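Local coordinates for protein N-acetyl-beta-D glucosaminidase (Rhizomucor miehei CAU432, PDB 4ZM6) that probably hydrolyses beta-linked N-acetylglucosamine residues as a family 3 glycosidase and carries a GCN5-related region that binds acetyl-CoA, consistent with glucosamine N-acetyltransferase activity, at residues 587-601 / 613-627. Numbering follows the deposited sequence.
Sequences ARDSQGKIVGFVATQ and LMLLMVSPSYQGKGV. With ACO (acetyl coenzyme *a), chain C.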
loop_
_atom_site.group_PDB
_atom_site.type_symbol
_atom_site.label_atom_id
_atom_site.label_comp_id
_atom_site.label_asym_id
_atom_site.label_seq_id
_atom_site.Cartn_x
_atom_site.Cartn_y
_atom_site.Cartn_z
ATOM N N ALA A 587 -2.588 -18.831 -2.193
ATOM C CA ALA A 587 -3.811 -18.782 -1.392
ATOM C C ALA A 587 -3.650 -19.704 -0.187
ATOM O O ALA A 587 -3.193 -20.840 -0.329
ATOM C CB ALA A 587 -5.023 -19.178 -2.223
ATOM N N ARG A 588 -4.012 -19.202 0.992
ATOM C CA ARG A 588 -3.891 -19.958 2.239
ATOM C C ARG A 588 -5.239 -20.070 2.943
ATOM O O ARG A 588 -6.032 -19.130 2.918
ATOM C CB ARG A 588 -2.918 -19.265 3.195
ATOM C CG ARG A 588 -1.488 -19.127 2.708
ATOM C CD ARG A 588 -0.636 -18.449 3.773
ATOM N NE ARG A 588 0.597 -17.870 3.232
ATOM C CZ ARG A 588 1.776 -18.493 3.140
ATOM N NH1 ARG A 588 1.925 -19.747 3.547
ATOM N NH2 ARG A 588 2.821 -17.848 2.629
ATOM N N ASP A 589 -5.486 -21.203 3.596
ATOM C CA ASP A 589 -6.647 -21.324 4.484
ATOM C C ASP A 589 -6.368 -20.605 5.811
ATOM O O ASP A 589 -5.299 -20.008 5.991
ATOM C CB ASP A 589 -7.062 -22.795 4.692
ATOM C CG ASP A 589 -5.996 -23.636 5.375
ATOM O OD1 ASP A 589 -5.195 -23.090 6.160
ATOM O OD2 ASP A 589 -5.972 -24.862 5.132
ATOM N N SER A 590 -7.335 -20.650 6.727
ATOM C CA SER A 590 -7.207 -20.009 8.045
ATOM C C SER A 590 -5.976 -20.472 8.839
ATOM O O SER A 590 -5.447 -19.716 9.658
ATOM C CB SER A 590 -8.467 -20.269 8.868
ATOM O OG SER A 590 -8.751 -21.659 8.912
ATOM N N GLN A 591 -5.536 -21.708 8.594
ATOM C CA GLN A 591 -4.346 -22.276 9.244
ATOM C C GLN A 591 -3.029 -22.065 8.470
ATOM O O GLN A 591 -2.012 -22.687 8.792
ATOM C CB GLN A 591 -4.562 -23.772 9.487
ATOM C CG GLN A 591 -5.703 -24.068 10.445
ATOM C CD GLN A 591 -5.938 -25.556 10.627
ATOM O OE1 GLN A 591 -6.012 -26.305 9.654
ATOM N NE2 GLN A 591 -6.066 -25.992 11.878
ATOM N N GLY A 592 -3.047 -21.198 7.456
ATOM C CA GLY A 592 -1.830 -20.816 6.729
ATOM C C GLY A 592 -1.307 -21.847 5.744
ATOM O O GLY A 592 -0.206 -21.696 5.205
ATOM N N LYS A 593 -2.089 -22.892 5.499
ATOM C CA LYS A 593 -1.679 -23.945 4.585
ATOM C C LYS A 593 -1.970 -23.504 3.162
ATOM O O LYS A 593 -3.066 -23.036 2.863
ATOM C CB LYS A 593 -2.417 -25.239 4.896
ATOM C CG LYS A 593 -2.132 -26.375 3.931
ATOM C CD LYS A 593 -2.960 -27.587 4.319
ATOM C CE LYS A 593 -3.349 -28.428 3.115
ATOM N NZ LYS A 593 -4.687 -29.025 3.335
ATOM N N ILE A 594 -0.980 -23.664 2.291
ATOM C CA ILE A 594 -1.086 -23.212 0.909
ATOM C C ILE A 594 -2.005 -24.155 0.138
ATOM O O ILE A 594 -1.815 -25.372 0.158
ATOM C CB ILE A 594 0.307 -23.112 0.248
ATOM C CG1 ILE A 594 1.119 -22.014 0.946
ATOM C CG2 ILE A 594 0.181 -22.836 -1.245
ATOM C CD1 ILE A 594 2.528 -21.837 0.422
ATOM N N VAL A 595 -3.013 -23.580 -0.514
ATOM C CA VAL A 595 -4.010 -24.356 -1.251
ATOM C C VAL A 595 -4.052 -24.036 -2.746
ATOM O O VAL A 595 -4.447 -24.881 -3.546
ATOM C CB VAL A 595 -5.417 -24.196 -0.636
ATOM C CG1 VAL A 595 -5.460 -24.873 0.724
ATOM C CG2 VAL A 595 -5.817 -22.729 -0.513
ATOM N N GLY A 596 -3.646 -22.828 -3.121
ATOM C CA GLY A 596 -3.535 -22.463 -4.530
ATOM C C GLY A 596 -2.386 -21.511 -4.800
ATOM O O GLY A 596 -1.876 -20.851 -3.889
ATOM N N PHE A 597 -1.997 -21.432 -6.067
ATOM C CA PHE A 597 -0.892 -20.592 -6.488
ATOM C C PHE A 597 -1.200 -19.957 -7.839
ATOM O O PHE A 597 -1.835 -20.575 -8.690
ATOM C CB PHE A 597 0.384 -21.441 -6.573
ATOM C CG PHE A 597 1.539 -20.743 -7.229
ATOM C CD1 PHE A 597 2.344 -19.888 -6.504
ATOM C CD2 PHE A 597 1.811 -20.940 -8.574
ATOM C CE1 PHE A 597 3.407 -19.237 -7.104
ATOM C CE2 PHE A 597 2.869 -20.292 -9.183
ATOM C CZ PHE A 597 3.669 -19.438 -8.445
ATOM N N VAL A 598 -0.738 -18.724 -8.024
ATOM C CA VAL A 598 -0.799 -18.063 -9.323
ATOM C C VAL A 598 0.545 -17.390 -9.640
ATOM O O VAL A 598 1.160 -16.773 -8.766
ATOM C CB VAL A 598 -1.959 -17.044 -9.383
ATOM C CG1 VAL A 598 -1.720 -15.873 -8.441
ATOM C CG2 VAL A 598 -2.181 -16.548 -10.804
ATOM N N ALA A 599 0.989 -17.527 -10.891
ATOM C CA ALA A 599 2.212 -16.889 -11.379
ATOM C C ALA A 599 1.860 -15.880 -12.456
ATOM O O ALA A 599 0.860 -16.033 -13.152
ATOM C CB ALA A 599 3.164 -17.927 -11.931
ATOM N N THR A 600 2.732 -14.893 -12.632
ATOM C CA THR A 600 2.373 -13.644 -13.297
ATOM C C THR A 600 3.615 -12.824 -13.660
ATOM O O THR A 600 4.529 -12.681 -12.854
ATOM C CB THR A 600 1.437 -12.817 -12.380
ATOM O OG1 THR A 600 0.079 -13.080 -12.730
ATOM C CG2 THR A 600 1.682 -11.314 -12.486
ATOM N N GLN A 601 3.630 -12.283 -14.875
ATOM C CA GLN A 601 4.698 -11.387 -15.314
ATOM C C GLN A 601 4.147 -10.332 -16.266
ATOM O O GLN A 601 3.065 -10.503 -16.830
ATOM C CB GLN A 601 5.860 -12.177 -15.948
ATOM C CG GLN A 601 5.687 -12.663 -17.383
ATOM C CD GLN A 601 7.016 -13.058 -18.030
ATOM O OE1 GLN A 601 8.077 -12.997 -17.403
ATOM N NE2 GLN A 601 6.961 -13.460 -19.294
ATOM N N LEU A 613 -0.436 -14.333 -17.634
ATOM C CA LEU A 613 -0.839 -15.208 -16.544
ATOM C C LEU A 613 -0.123 -16.529 -16.775
ATOM O O LEU A 613 -0.589 -17.382 -17.528
ATOM C CB LEU A 613 -2.361 -15.376 -16.509
ATOM C CG LEU A 613 -2.988 -15.831 -15.183
ATOM C CD1 LEU A 613 -4.503 -15.742 -15.237
ATOM C CD2 LEU A 613 -2.591 -17.247 -14.839
ATOM N N MET A 614 1.026 -16.677 -16.125
ATOM C CA MET A 614 1.939 -17.781 -16.404
ATOM C C MET A 614 1.353 -19.107 -15.945
ATOM O O MET A 614 1.493 -20.127 -16.615
ATOM C CB MET A 614 3.290 -17.556 -15.709
ATOM C CG MET A 614 4.041 -16.306 -16.150
ATOM S SD MET A 614 5.460 -15.949 -15.087
ATOM C CE MET A 614 6.552 -17.291 -15.540
ATOM N N LEU A 615 0.711 -19.089 -14.788
ATOM C CA LEU A 615 0.175 -20.311 -14.212
ATOM C C LEU A 615 -0.897 -19.971 -13.186
ATOM O O LEU A 615 -0.806 -18.950 -12.497
ATOM C CB LEU A 615 1.296 -21.119 -13.559
ATOM C CG LEU A 615 0.944 -22.513 -13.045
ATOM C CD1 LEU A 615 0.762 -23.482 -14.198
ATOM C CD2 LEU A 615 2.025 -23.015 -12.104
ATOM N N LEU A 616 -1.919 -20.822 -13.122
ATOM C CA LEU A 616 -2.946 -20.757 -12.095
ATOM C C LEU A 616 -3.262 -22.193 -11.742
ATOM O O LEU A 616 -3.569 -22.984 -12.626
ATOM C CB LEU A 616 -4.200 -20.072 -12.635
ATOM C CG LEU A 616 -5.137 -19.309 -11.684
ATOM C CD1 LEU A 616 -6.575 -19.399 -12.190
ATOM C CD2 LEU A 616 -5.061 -19.792 -10.242
ATOM N N MET A 617 -3.168 -22.542 -10.464
ATOM C CA MET A 617 -3.403 -23.921 -10.032
ATOM C C MET A 617 -3.845 -23.957 -8.577
ATOM O O MET A 617 -3.361 -23.166 -7.765
ATOM C CB MET A 617 -2.127 -24.755 -10.207
ATOM C CG MET A 617 -1.077 -24.526 -9.123
ATOM S SD MET A 617 0.585 -25.160 -9.443
ATOM C CE MET A 617 0.220 -26.827 -9.956
ATOM N N VAL A 618 -4.772 -24.862 -8.255
ATOM C CA VAL A 618 -5.166 -25.104 -6.861
ATOM C C VAL A 618 -5.295 -26.611 -6.603
ATOM O O VAL A 618 -5.672 -27.373 -7.495
ATOM C CB VAL A 618 -6.459 -24.328 -6.442
ATOM C CG1 VAL A 618 -6.823 -23.247 -7.454
ATOM C CG2 VAL A 618 -7.650 -25.251 -6.244
ATOM N N SER A 619 -4.979 -27.013 -5.374
ATOM C CA SER A 619 -4.964 -28.416 -4.967
ATOM C C SER A 619 -6.314 -29.080 -5.217
ATOM O O SER A 619 -7.350 -28.477 -4.922
ATOM C CB SER A 619 -4.627 -28.529 -3.478
ATOM O OG SER A 619 -3.610 -27.613 -3.104
ATOM N N PRO A 620 -6.313 -30.331 -5.730
ATOM C CA PRO A 620 -7.553 -31.023 -6.110
ATOM C C PRO A 620 -8.621 -31.015 -5.023
ATOM O O PRO A 620 -9.768 -30.658 -5.288
ATOM C CB PRO A 620 -7.090 -32.456 -6.381
ATOM C CG PRO A 620 -5.651 -32.332 -6.730
ATOM C CD PRO A 620 -5.136 -31.207 -5.885
ATOM N N SER A 621 -8.240 -31.378 -3.804
ATOM C CA SER A 621 -9.173 -31.402 -2.672
ATOM C C SER A 621 -9.748 -30.030 -2.294
ATOM O O SER A 621 -10.678 -29.959 -1.496
ATOM C CB SER A 621 -8.486 -32.010 -1.451
ATOM O OG SER A 621 -7.271 -31.335 -1.182
ATOM N N TYR A 622 -9.194 -28.953 -2.852
ATOM C CA TYR A 622 -9.684 -27.599 -2.594
ATOM C C TYR A 622 -10.318 -26.895 -3.811
ATOM O O TYR A 622 -10.769 -25.749 -3.706
ATOM C CB TYR A 622 -8.540 -26.757 -2.043
ATOM C CG TYR A 622 -8.215 -27.073 -0.611
ATOM C CD1 TYR A 622 -7.368 -28.127 -0.280
ATOM C CD2 TYR A 622 -8.762 -26.317 0.421
ATOM C CE1 TYR A 622 -7.073 -28.417 1.043
ATOM C CE2 TYR A 622 -8.474 -26.600 1.745
ATOM C CZ TYR A 622 -7.633 -27.647 2.049
ATOM O OH TYR A 622 -7.356 -27.907 3.364
ATOM N N GLN A 623 -10.362 -27.570 -4.958
ATOM C CA GLN A 623 -11.029 -27.017 -6.136
ATOM C C GLN A 623 -12.546 -26.919 -5.921
ATOM O O GLN A 623 -13.111 -27.616 -5.076
ATOM C CB GLN A 623 -10.693 -27.846 -7.380
ATOM C CG GLN A 623 -9.250 -27.665 -7.808
ATOM C CD GLN A 623 -8.780 -28.613 -8.892
ATOM O OE1 GLN A 623 -9.577 -29.223 -9.598
ATOM N NE2 GLN A 623 -7.462 -28.723 -9.039
ATOM N N GLY A 624 -13.189 -26.026 -6.669
ATOM C CA GLY A 624 -14.629 -25.803 -6.560
ATOM C C GLY A 624 -15.084 -25.096 -5.294
ATOM O O GLY A 624 -16.240 -25.234 -4.883
ATOM N N LYS A 625 -14.186 -24.337 -4.673
ATOM C CA LYS A 625 -14.521 -23.545 -3.484
ATOM C C LYS A 625 -14.300 -22.038 -3.690
ATOM O O LYS A 625 -14.463 -21.257 -2.753
ATOM C CB LYS A 625 -13.699 -24.024 -2.286
ATOM C CG LYS A 625 -13.842 -25.505 -1.987
ATOM C CD LYS A 625 -12.996 -25.899 -0.789
ATOM C CE LYS A 625 -13.113 -27.384 -0.480
ATOM N NZ LYS A 625 -14.495 -27.756 -0.070
ATOM N N GLY A 626 -13.934 -21.636 -4.907
ATOM C CA GLY A 626 -13.695 -20.228 -5.224
ATOM C C GLY A 626 -12.263 -19.747 -5.032
ATOM O O GLY A 626 -11.999 -18.550 -5.128
ATOM N N VAL A 627 -11.331 -20.666 -4.772
ATOM C CA VAL A 627 -9.925 -20.301 -4.582
ATOM C C VAL A 627 -9.300 -19.870 -5.901
ATOM O O VAL A 627 -8.594 -18.864 -5.959
ATOM C CB VAL A 627 -9.100 -21.461 -3.990
ATOM C CG1 VAL A 627 -7.618 -21.099 -3.933
ATOM C CG2 VAL A 627 -9.621 -21.823 -2.605
HETATM N N1A ACO C . -20.267 -23.765 -4.254
HETATM C C2A ACO C . -20.662 -24.330 -5.419
HETATM N N3A ACO C . -19.960 -24.219 -6.570
HETATM C C4A ACO C . -18.788 -23.531 -6.619
HETATM C C5A ACO C . -18.305 -22.883 -5.384
HETATM C C6A ACO C . -19.123 -23.041 -4.159
HETATM N N6A ACO C . -18.727 -22.476 -2.994
HETATM N N7A ACO C . -17.160 -22.267 -5.695
HETATM C C8A ACO C . -16.920 -22.488 -7.013
HETATM N N9A ACO C . -17.894 -23.236 -7.570
HETATM C C1B ACO C . -17.938 -23.668 -8.995
HETATM C C2B ACO C . -18.759 -22.717 -9.862
HETATM O O2B ACO C . -19.650 -23.461 -10.703
HETATM C C3B ACO C . -17.751 -21.904 -10.663
HETATM O O3B ACO C . -18.169 -21.591 -12.005
HETATM P P3B ACO C . -18.249 -22.597 -13.278
HETATM O O7A ACO C . -16.858 -22.584 -13.877
HETATM O O8A ACO C . -18.721 -23.924 -12.730
HETATM O O9A ACO C . -19.268 -21.924 -14.155
HETATM C C4B ACO C . -16.464 -22.723 -10.592
HETATM O O4B ACO C . -16.609 -23.681 -9.531
HETATM C C5B ACO C . -15.251 -21.832 -10.359
HETATM O O5B ACO C . -14.264 -22.607 -9.694
HETATM P P1A ACO C . -13.305 -21.990 -8.570
HETATM O O1A ACO C . -13.545 -22.772 -7.300
HETATM O O2A ACO C . -13.364 -20.486 -8.543
HETATM O O3A ACO C . -11.936 -22.430 -9.280
HETATM P P2A ACO C . -11.038 -23.611 -8.684
HETATM O O4A ACO C . -10.663 -23.236 -7.269
HETATM O O5A ACO C . -11.712 -24.930 -8.933
HETATM O O6A ACO C . -9.760 -23.494 -9.646
HETATM C CBP ACO C . -8.678 -24.174 -11.705
HETATM C CCP ACO C . -9.918 -23.578 -11.061
HETATM C CDP ACO C . -7.479 -23.273 -11.447
HETATM C CEP ACO C . -8.911 -24.263 -13.205
HETATM C CAP ACO C . -8.476 -25.560 -11.086
HETATM O OAP ACO C . -9.412 -26.473 -11.651
HETATM C C9P ACO C . -7.083 -26.096 -11.252
HETATM O O9P ACO C . -6.277 -25.936 -10.346
HETATM N N8P ACO C . -6.778 -26.748 -12.372
HETATM C C7P ACO C . -5.460 -27.328 -12.549
HETATM C C6P ACO C . -5.178 -27.736 -13.985
HETATM C C5P ACO C . -5.010 -26.590 -14.967
HETATM O O5P ACO C . -5.276 -26.855 -16.127
HETATM N N4P ACO C . -4.559 -25.381 -14.596
HETATM C C3P ACO C . -4.328 -24.304 -15.564
HETATM C C2P ACO C . -2.895 -24.285 -16.110
HETATM S S1P ACO C . -2.740 -23.382 -17.632
HETATM C C ACO C . -2.408 -21.823 -17.168
HETATM O O ACO C . -2.411 -21.514 -15.989
HETATM C CH3 ACO C . -2.119 -20.828 -18.246
#
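Val595 O accepts two hydrogen bonds from one residue: Ser619 N lies 2.9 Å away almost straight ahead of the carbonyl, while Ser619 OG, also at 2.9 Å, comes from above the carbonyl plane. Serine suits this place because its short hydroxyl, set beside its own backbone N (chi1 -40°), can reach the same oxygen and tie off the strand end. Next to it, Val595 CG1 sits over the centre of the Tyr622 ring, 3.5 Å from the centroid, a CH-pi contact. Lys593 NZ, on a long chain that bends to arrive there, donates to Tyr622 OH (2.9 Å). Antiparallel bonds continue the hairpin: Phe597 N meets Met617 O at 2.8 Å, and Gly596, the non-hydrogen-bonded partner of Val618, brings its CA to 3.9 Å from Val618 CA. At the far end Met614 and Leu615 both face Ala599, a classic beta bulge. This is the GNAT acetyl-CoA site: Leu616 N binds the acetyl O (3.0 Å), Val618 N binds O9P (2.8 Å), and Gly624 N and Gly626 N bind the pyrophosphate. Strand 594-601 thus takes up one edge of strand 613-618; on the other edge of 613-618, strand 646-649 pairs near Leu613, while the amides of Leu616 and Val618 point to acetyl-CoA.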